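Local coordinates for DNA-dependent metalloprotease WSS1 homolog 2 (Schizosaccharomyces pombe, PDB 5JIG), which probably cleaves DNA-bound proteins as a zinc-dependent metalloendopeptidase, helping to repair toxic DNA-protein cross-links such as trapped topoisomerase 1, at residues R76-T79 / G84-D87; L9-Y14 / R19-L24. All coordinates share one frame; numbering follows the deposited sequence. Where two conformers were deposited one is given.

Contact 1: residues R76-T79 / G84-D87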
ATOM      1  N   ARG A  76      -6.185   2.448  -5.334  1.00  6.42           N
ATOM      2  CA  ARG A  76      -7.546   2.915  -5.490  1.00  6.86           C
ATOM      3  C   ARG A  76      -8.232   2.796  -4.127  1.00  7.34           C
ATOM      4  O   ARG A  76      -8.317   1.689  -3.569  1.00  9.92           O
ATOM      5  CB  ARG A  76      -8.287   2.143  -6.574  1.00  9.36           C
ATOM      6  CG  ARG A  76      -9.663   2.698  -6.841  1.00 12.97           C
ATOM      7  CD  ARG A  76     -10.594   1.745  -7.501  1.00 19.49           C
ATOM      8  NE  ARG A  76     -10.062   1.321  -8.770  1.00 22.69           N
ATOM      9  CZ  ARG A  76     -10.559   1.558  -9.961  1.00 26.31           C
ATOM     10  NH1 ARG A  76      -9.840   1.170 -10.986  1.00 29.15           N
ATOM     11  NH2 ARG A  76     -11.799   2.077 -10.105  1.00 31.91           N
ATOM     12  N   LEU A  77      -8.605   3.921  -3.536  1.00  6.42           N
ATOM     13  CA  LEU A  77      -9.246   3.931  -2.222  1.00  6.53           C
ATOM     14  C   LEU A  77     -10.759   3.941  -2.349  1.00  7.23           C
ATOM     15  O   LEU A  77     -11.444   3.522  -1.396  1.00  8.55           O
ATOM     16  CB  LEU A  77      -8.800   5.147  -1.449  1.00  6.67           C
ATOM     17  CG  LEU A  77      -7.301   5.254  -1.206  1.00  6.70           C
ATOM     18  CD1 LEU A  77      -7.033   6.561  -0.431  1.00  7.34           C
ATOM     19  CD2 LEU A  77      -6.738   4.047  -0.451  1.00  7.61           C
ATOM     20  N   ARG A  78     -11.282   4.488  -3.456  1.00  8.06           N
ATOM     21  CA  ARG A  78     -12.677   4.840  -3.574  1.00  8.32           C
ATOM     22  C   ARG A  78     -13.435   3.878  -4.416  1.00  8.80           C
ATOM     23  O   ARG A  78     -12.887   3.233  -5.332  1.00 10.94           O
ATOM     24  CB  ARG A  78     -12.806   6.257  -4.173  1.00  8.66           C
ATOM     25  CG  ARG A  78     -12.309   7.351  -3.252  1.00  7.80           C
ATOM     26  CD  ARG A  78     -12.326   8.703  -3.935  1.00  8.12           C
ATOM     27  NE  ARG A  78     -11.799   9.761  -3.125  1.00  7.89           N
ATOM     28  CZ  ARG A  78     -12.524  10.610  -2.365  1.00  7.70           C
ATOM     29  NH1 ARG A  78     -11.936  11.544  -1.672  1.00  8.25           N
ATOM     30  NH2 ARG A  78     -13.859  10.474  -2.347  1.00  8.09           N
ATOM     31  N   THR A  79     -14.715   3.731  -4.114  1.00  9.64           N
ATOM     32  CA  THR A  79     -15.666   2.991  -4.930  1.00 11.43           C
ATOM     33  C   THR A  79     -16.575   3.890  -5.761  1.00 11.60           C
ATOM     34  O   THR A  79     -17.342   3.373  -6.593  1.00 16.36           O
ATOM     35  CB  THR A  79     -16.579   2.095  -4.054  1.00 13.16           C
ATOM     36  OG1 THR A  79     -17.259   2.952  -3.140  1.00 15.04           O
ATOM     37  CG2 THR A  79     -15.795   1.083  -3.260  1.00 14.94           C
ATOM     38  N   GLY A  84     -17.835   6.912  -1.147  1.00  9.60           N
ATOM     39  CA  GLY A  84     -17.690   5.461  -1.031  1.00  9.24           C
ATOM     40  C   GLY A  84     -16.214   5.074  -1.046  1.00  8.60           C
ATOM     41  O   GLY A  84     -15.454   5.487  -1.933  1.00  8.70           O
ATOM     42  N   PHE A  85     -15.820   4.274  -0.059  1.00  8.86           N
ATOM     43  CA  PHE A  85     -14.460   3.777   0.080  1.00  7.88           C
ATOM     44  C   PHE A  85     -14.436   2.283   0.131  1.00  8.27           C
ATOM     45  O   PHE A  85     -15.364   1.618   0.596  1.00  9.58           O
ATOM     46  CB  PHE A  85     -13.769   4.410   1.325  1.00  8.93           C
ATOM     47  CG  PHE A  85     -13.417   5.846   1.133  1.00  9.18           C
ATOM     48  CD1 PHE A  85     -14.349   6.851   1.355  1.00 10.59           C
ATOM     49  CD2 PHE A  85     -12.159   6.204   0.679  1.00  9.56           C
ATOM     50  CE1 PHE A  85     -13.988   8.185   1.148  1.00 11.77           C
ATOM     51  CE2 PHE A  85     -11.817   7.540   0.488  1.00 10.29           C
ATOM     52  CZ  PHE A  85     -12.739   8.517   0.685  1.00 10.82           C
ATOM     53  N   ARG A  86     -13.342   1.754  -0.424  1.00  8.02           N
ATOM     54  CA  ARG A  86     -13.068   0.289  -0.326  0.50  7.94           C
ATOM     55  C   ARG A  86     -12.657  -0.190   1.090  1.00  6.85           C
ATOM     56  O   ARG A  86     -12.095   0.577   1.850  1.00  7.97           O
ATOM     57  CB  ARG A  86     -11.946  -0.031  -1.325  0.50  8.75           C
ATOM     58  CG  ARG A  86     -12.366   0.114  -2.748  0.50 11.77           C
ATOM     59  CD  ARG A  86     -11.226  -0.028  -3.748  0.50 13.08           C
ATOM     60  NE  ARG A  86     -11.832   0.322  -5.030  0.50 16.46           N
ATOM     61  CZ  ARG A  86     -12.593  -0.508  -5.729  0.50 21.66           C
ATOM     62  NH1 ARG A  86     -12.685  -1.794  -5.360  0.50 22.22           N
ATOM     63  NH2 ARG A  86     -13.173  -0.063  -6.826  0.50 23.62           N
ATOM     64  N   ASP A  87     -12.969  -1.428   1.383  1.00  7.71           N
ATOM     65  CA  ASP A  87     -12.687  -1.953   2.714  1.00  8.15           C
ATOM     66  C   ASP A  87     -11.177  -2.059   2.958  1.00  6.73           C
ATOM     67  O   ASP A  87     -10.375  -2.375   2.048  1.00  6.87           O
ATOM     68  CB  ASP A  87     -13.355  -3.269   2.962  1.00 11.38           C
ATOM     69  CG  ASP A  87     -12.911  -4.282   2.074  1.00 15.29           C
ATOM     70  OD1 ASP A  87     -12.121  -5.138   2.512  1.00 19.10           O
ATOM     71  OD2 ASP A  87     -13.326  -4.265   0.911  1.00 19.96           O
TER
HETATM   72  O   HOH W   1     -15.481   8.214  -2.805  1.00  9.66           O
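L77 and T79 pair with R86 and G84 through two backbone hydrogen bonds, R86 N to L77 O at 2.8 Å and T79 N to G84 O at 2.9 Å, which flank a single antiparallel bridge between R78 and F85. The first is nearly straight at 167°; in the second, the T79 N-H reaches G84 O from above its carbonyl plane. R78 and F85 leave the bridge as neighbours on one side. The CG of R78 lies over the F85 ring off-centre, and CZ of F85 sits 3.7 Å from CZ of R78, over one face of the guanidinium, with the two planes 45° apart. An extended chain carries that guanidinium out to E49, which takes NE in a salt bridge, and to the carbonyl of P15 at NH1, while a water links its NH2 to G84 O. With an alanine here instead of R78, E49 would probably lose its charge partner, P15 O its donor and CZ of F85 its cover. On the other flank, in one of two R86 conformers, R78 O lies at the edge of the R86 guanidinium and takes NE in a weak bond of 3.1 Å, while CG2 of T79 covers one face. CD of R76 lies against NE of this R86 conformer, the two guanidinium planes almost perpendicular, and NH1 of R76 is bound by T62 O. The contact draws together both ends of the loop from strand 72-76 to helix 88-100, whose start D87 caps; L77 packs on V91 there and on Y23 and L24 of helix 17-29.

Contact 2: residues L9-Y14 / R19-L24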
ATOM      1  N   LEU A   9       2.559  11.350   1.153  1.00  6.22           N
ATOM      2  CA  LEU A   9       1.216  10.901   0.818  1.00  6.20           C
ATOM      3  C   LEU A   9       0.567  11.952  -0.059  1.00  6.40           C
ATOM      4  O   LEU A   9       0.665  13.148   0.215  1.00  8.46           O
ATOM      5  CB  LEU A   9       0.377  10.700   2.075  1.00  6.33           C
ATOM      6  CG  LEU A   9       0.996   9.823   3.145  1.00  7.70           C
ATOM      7  CD1 LEU A   9       0.045   9.724   4.286  1.00  7.98           C
ATOM      8  CD2 LEU A   9       1.365   8.444   2.621  1.00  7.71           C
ATOM      9  N   VAL A  10      -0.185  11.508  -1.061  1.00  6.05           N
ATOM     10  CA  VAL A  10      -0.943  12.401  -1.953  1.00  6.25           C
ATOM     11  C   VAL A  10      -2.329  11.850  -2.179  1.00  5.81           C
ATOM     12  O   VAL A  10      -2.473  10.661  -2.434  1.00  6.47           O
ATOM     13  CB  VAL A  10      -0.227  12.608  -3.312  1.00  7.98           C
ATOM     14  CG1 VAL A  10      -1.132  13.277  -4.363  1.00 10.59           C
ATOM     15  CG2 VAL A  10       1.008  13.496  -3.150  1.00 10.69           C
ATOM     16  N   VAL A  11      -3.337  12.717  -2.076  1.00  6.61           N
ATOM     17  CA  VAL A  11      -4.712  12.345  -2.358  1.00  7.04           C
ATOM     18  C   VAL A  11      -5.243  13.240  -3.450  1.00  8.20           C
ATOM     19  O   VAL A  11      -4.721  14.323  -3.791  1.00 10.36           O
ATOM     20  CB  VAL A  11      -5.609  12.434  -1.111  1.00  8.00           C
ATOM     21  CG1 VAL A  11      -5.157  11.419  -0.108  1.00  8.66           C
ATOM     22  CG2 VAL A  11      -5.653  13.854  -0.554  1.00  9.81           C
ATOM     23  N   LEU A  12      -6.331  12.756  -4.066  1.00  8.44           N
ATOM     24  CA  LEU A  12      -6.982  13.459  -5.163  1.00  9.67           C
ATOM     25  C   LEU A  12      -7.956  14.495  -4.679  1.00  8.24           C
ATOM     26  O   LEU A  12      -8.422  14.509  -3.565  1.00  9.15           O
ATOM     27  CB  LEU A  12      -7.607  12.437  -6.045  1.00 12.36           C
ATOM     28  CG  LEU A  12      -6.515  11.487  -6.612  1.00 14.16           C
ATOM     29  CD1 LEU A  12      -7.147  10.532  -7.494  1.00 18.52           C
ATOM     30  CD2 LEU A  12      -5.377  12.185  -7.426  1.00 17.16           C
ATOM     31  N   ASP A  13      -8.320  15.368  -5.631  1.00  9.77           N
ATOM     32  CA  ASP A  13      -9.245  16.447  -5.389  1.00 11.75           C
ATOM     33  C   ASP A  13     -10.676  16.003  -5.570  1.00 11.48           C
ATOM     34  O   ASP A  13     -11.341  16.388  -6.543  1.00 14.75           O
ATOM     35  CB  ASP A  13      -8.910  17.600  -6.280  1.00 13.76           C
ATOM     36  CG  ASP A  13      -9.675  18.837  -5.994  1.00 25.11           C
ATOM     37  OD1 ASP A  13      -9.780  19.729  -6.925  1.00 41.08           O
ATOM     38  OD2 ASP A  13     -10.136  18.966  -4.825  1.00 33.72           O
ATOM     39  N   TYR A  14     -11.147  15.184  -4.654  1.00  9.60           N
ATOM     40  CA  TYR A  14     -12.498  14.677  -4.610  1.00  9.39           C
ATOM     41  C   TYR A  14     -13.089  15.046  -3.223  1.00  8.47           C
ATOM     42  O   TYR A  14     -12.379  15.361  -2.287  1.00  9.38           O
ATOM     43  CB  TYR A  14     -12.543  13.139  -4.776  1.00 10.50           C
ATOM     44  CG  TYR A  14     -12.367  12.689  -6.193  1.00  9.81           C
ATOM     45  CD1 TYR A  14     -13.337  12.958  -7.159  1.00 14.29           C
ATOM     46  CD2 TYR A  14     -11.197  12.068  -6.630  1.00 13.16           C
ATOM     47  CE1 TYR A  14     -13.208  12.624  -8.443  1.00 16.40           C
ATOM     48  CE2 TYR A  14     -11.030  11.711  -7.910  1.00 15.29           C
ATOM     49  CZ  TYR A  14     -11.996  11.970  -8.850  1.00 15.99           C
ATOM     50  OH  TYR A  14     -11.820  11.581 -10.153  1.00 22.49           O
ATOM     51  N   ARG A  19     -10.627  12.355   4.435  1.00 10.18           N
ATOM     52  CA  ARG A  19     -10.880  10.930   4.716  1.00 10.65           C
ATOM     53  C   ARG A  19      -9.944  10.030   3.891  1.00  9.35           C
ATOM     54  O   ARG A  19      -9.371   9.067   4.398  1.00  8.86           O
ATOM     55  CB  ARG A  19     -12.312  10.610   4.471  1.00 12.63           C
ATOM     56  CG  ARG A  19     -12.709   9.244   4.839  1.00 14.00           C
ATOM     57  CD  ARG A  19     -14.242   9.143   4.725  1.00 15.64           C
ATOM     58  NE  ARG A  19     -14.631   7.784   4.731  1.00 19.00           N
ATOM     59  CZ  ARG A  19     -15.813   7.288   4.369  1.00 24.35           C
ATOM     60  NH1 ARG A  19     -15.913   5.968   4.406  1.00 25.43           N
ATOM     61  NH2 ARG A  19     -16.851   8.069   3.918  1.00 27.10           N
ATOM     62  N   ALA A  20      -9.743  10.356   2.614  1.00  8.16           N
ATOM     63  CA  ALA A  20      -8.784   9.623   1.793  1.00  7.36           C
ATOM     64  C   ALA A  20      -7.388   9.761   2.402  1.00  6.65           C
ATOM     65  O   ALA A  20      -6.618   8.786   2.415  1.00  6.34           O
ATOM     66  CB  ALA A  20      -8.769  10.134   0.370  1.00  7.21           C
ATOM     67  N   LEU A  21      -7.031  10.948   2.884  1.00  6.67           N
ATOM     68  CA  LEU A  21      -5.713  11.144   3.480  1.00  6.76           C
ATOM     69  C   LEU A  21      -5.588  10.311   4.761  1.00  6.71           C
ATOM     70  O   LEU A  21      -4.545   9.669   4.996  1.00  6.64           O
ATOM     71  CB  LEU A  21      -5.427  12.619   3.708  1.00  7.56           C
ATOM     72  CG  LEU A  21      -4.079  12.915   4.331  1.00  7.81           C
ATOM     73  CD1 LEU A  21      -2.916  12.332   3.533  1.00  8.62           C
ATOM     74  CD2 LEU A  21      -3.978  14.419   4.491  1.00 10.69           C
ATOM     75  N   ARG A  22      -6.623  10.331   5.616  1.00  7.53           N
ATOM     76  CA  ARG A  22      -6.574   9.496   6.789  1.00  7.63           C
ATOM     77  C   ARG A  22      -6.410   8.018   6.448  1.00  7.03           C
ATOM     78  O   ARG A  22      -5.733   7.276   7.172  1.00  7.34           O
ATOM     79  CB  ARG A  22      -7.908   9.645   7.633  1.00  9.21           C
ATOM     80  CG  ARG A  22      -8.074  10.934   8.342  1.00 11.86           C
ATOM     81  CD  ARG A  22      -9.177  10.769   9.428  1.00 19.24           C
ATOM     82  NE  ARG A  22     -10.557  10.464   8.985  1.00 22.49           N
ATOM     83  CZ  ARG A  22     -11.296   9.393   9.347  1.00 20.85           C
ATOM     84  NH1 ARG A  22     -12.547   9.327   8.958  1.00 25.07           N
ATOM     85  NH2 ARG A  22     -10.788   8.391  10.058  1.00 21.57           N
ATOM     86  N   TYR A  23      -6.988   7.588   5.331  1.00  6.62           N
ATOM     87  CA  TYR A  23      -6.852   6.216   4.872  1.00  6.18           C
ATOM     88  C   TYR A  23      -5.373   5.927   4.541  1.00  5.89           C
ATOM     89  O   TYR A  23      -4.805   4.904   4.979  1.00  6.13           O
ATOM     90  CB  TYR A  23      -7.749   6.010   3.653  1.00  6.55           C
ATOM     91  CG  TYR A  23      -8.201   4.595   3.347  1.00  6.48           C
ATOM     92  CD1 TYR A  23      -9.472   4.371   2.877  1.00  6.98           C
ATOM     93  CD2 TYR A  23      -7.378   3.505   3.481  1.00  6.62           C
ATOM     94  CE1 TYR A  23      -9.915   3.101   2.569  1.00  7.53           C
ATOM     95  CE2 TYR A  23      -7.801   2.225   3.176  1.00  6.91           C
ATOM     96  CZ  TYR A  23      -9.083   2.020   2.740  1.00  6.68           C
ATOM     97  OH  TYR A  23      -9.471   0.726   2.478  1.00  7.81           O
ATOM     98  N   LEU A  24      -4.725   6.799   3.765  1.00  5.91           N
ATOM     99  CA  LEU A  24      -3.316   6.617   3.473  1.00  5.81           C
ATOM    100  C   LEU A  24      -2.455   6.655   4.748  1.00  5.73           C
ATOM    101  O   LEU A  24      -1.492   5.893   4.847  1.00  6.31           O
ATOM    102  CB  LEU A  24      -2.799   7.652   2.469  1.00  5.69           C
ATOM    103  CG  LEU A  24      -3.416   7.535   1.044  1.00  5.73           C
ATOM    104  CD1 LEU A  24      -2.699   8.536   0.145  1.00  7.15           C
ATOM    105  CD2 LEU A  24      -3.300   6.136   0.474  1.00  6.11           C
TER
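V11 fits its CG1 methyl against the helix backbone at the A20-L21 step, and L9, two residues earlier, packs on L21 and L24. V11 is the side chain to follow. Its CB points at the helix and lies 4.2 Å from CB of A20. From there CG1, anti to the carbonyl carbon at chi1 -65°, goes straight in: it meets the main chain at L21 N, 3.6 Å away, and also touches CB of A20, CB of L21 and CD1 of L24. One methyl therefore touches three residues of the helix. L24 continues past it, and its CD1 also comes to 3.3 Å from the carbonyl oxygen of V10. L9 reaches the next part of the helix in two ways. Its CB faces CD1 of L21, while its CD1 packs against CB of L24, the two leucines passing antiparallel. The side chains that meet are all aliphatic, and they also rest on backbone atoms. V10 turns its side chain away from the helix, packing on L46 and S48, and its backbone bonds to L47 and E49 tie the edge strand 6-10 to strand 44-50. Helix 17-29 thus packs on one face of the mixed sheet, over its edge strand, in the connection between the neighbouring parallel strands 6-10 and 44-50: a beta-alpha-beta arrangement within the WLM domain of a zinc metalloprotease.

Contact 2 comes first along the chain and closes before contact 1 opens; their centres lie 11 Å apart on the same side of the chain's centre. Both belong to the WLM domain and share helix 17-29: contact 2 sets it against edge strand 6-10, and contact 1 places the loop after strand 72-76 near it. They meet directly, Y23 OH making a probable hydrogen bond to R86 O at 2.7 Å, with R19 packed on F85 and Y14 on R78. The loop leads into helix 88-100, which carries H97 and the predicted catalytic E98 and runs up to H101; both histidines bind the metal. The contacts thus tie the N-terminal strand and helix to the start of the active-site helix.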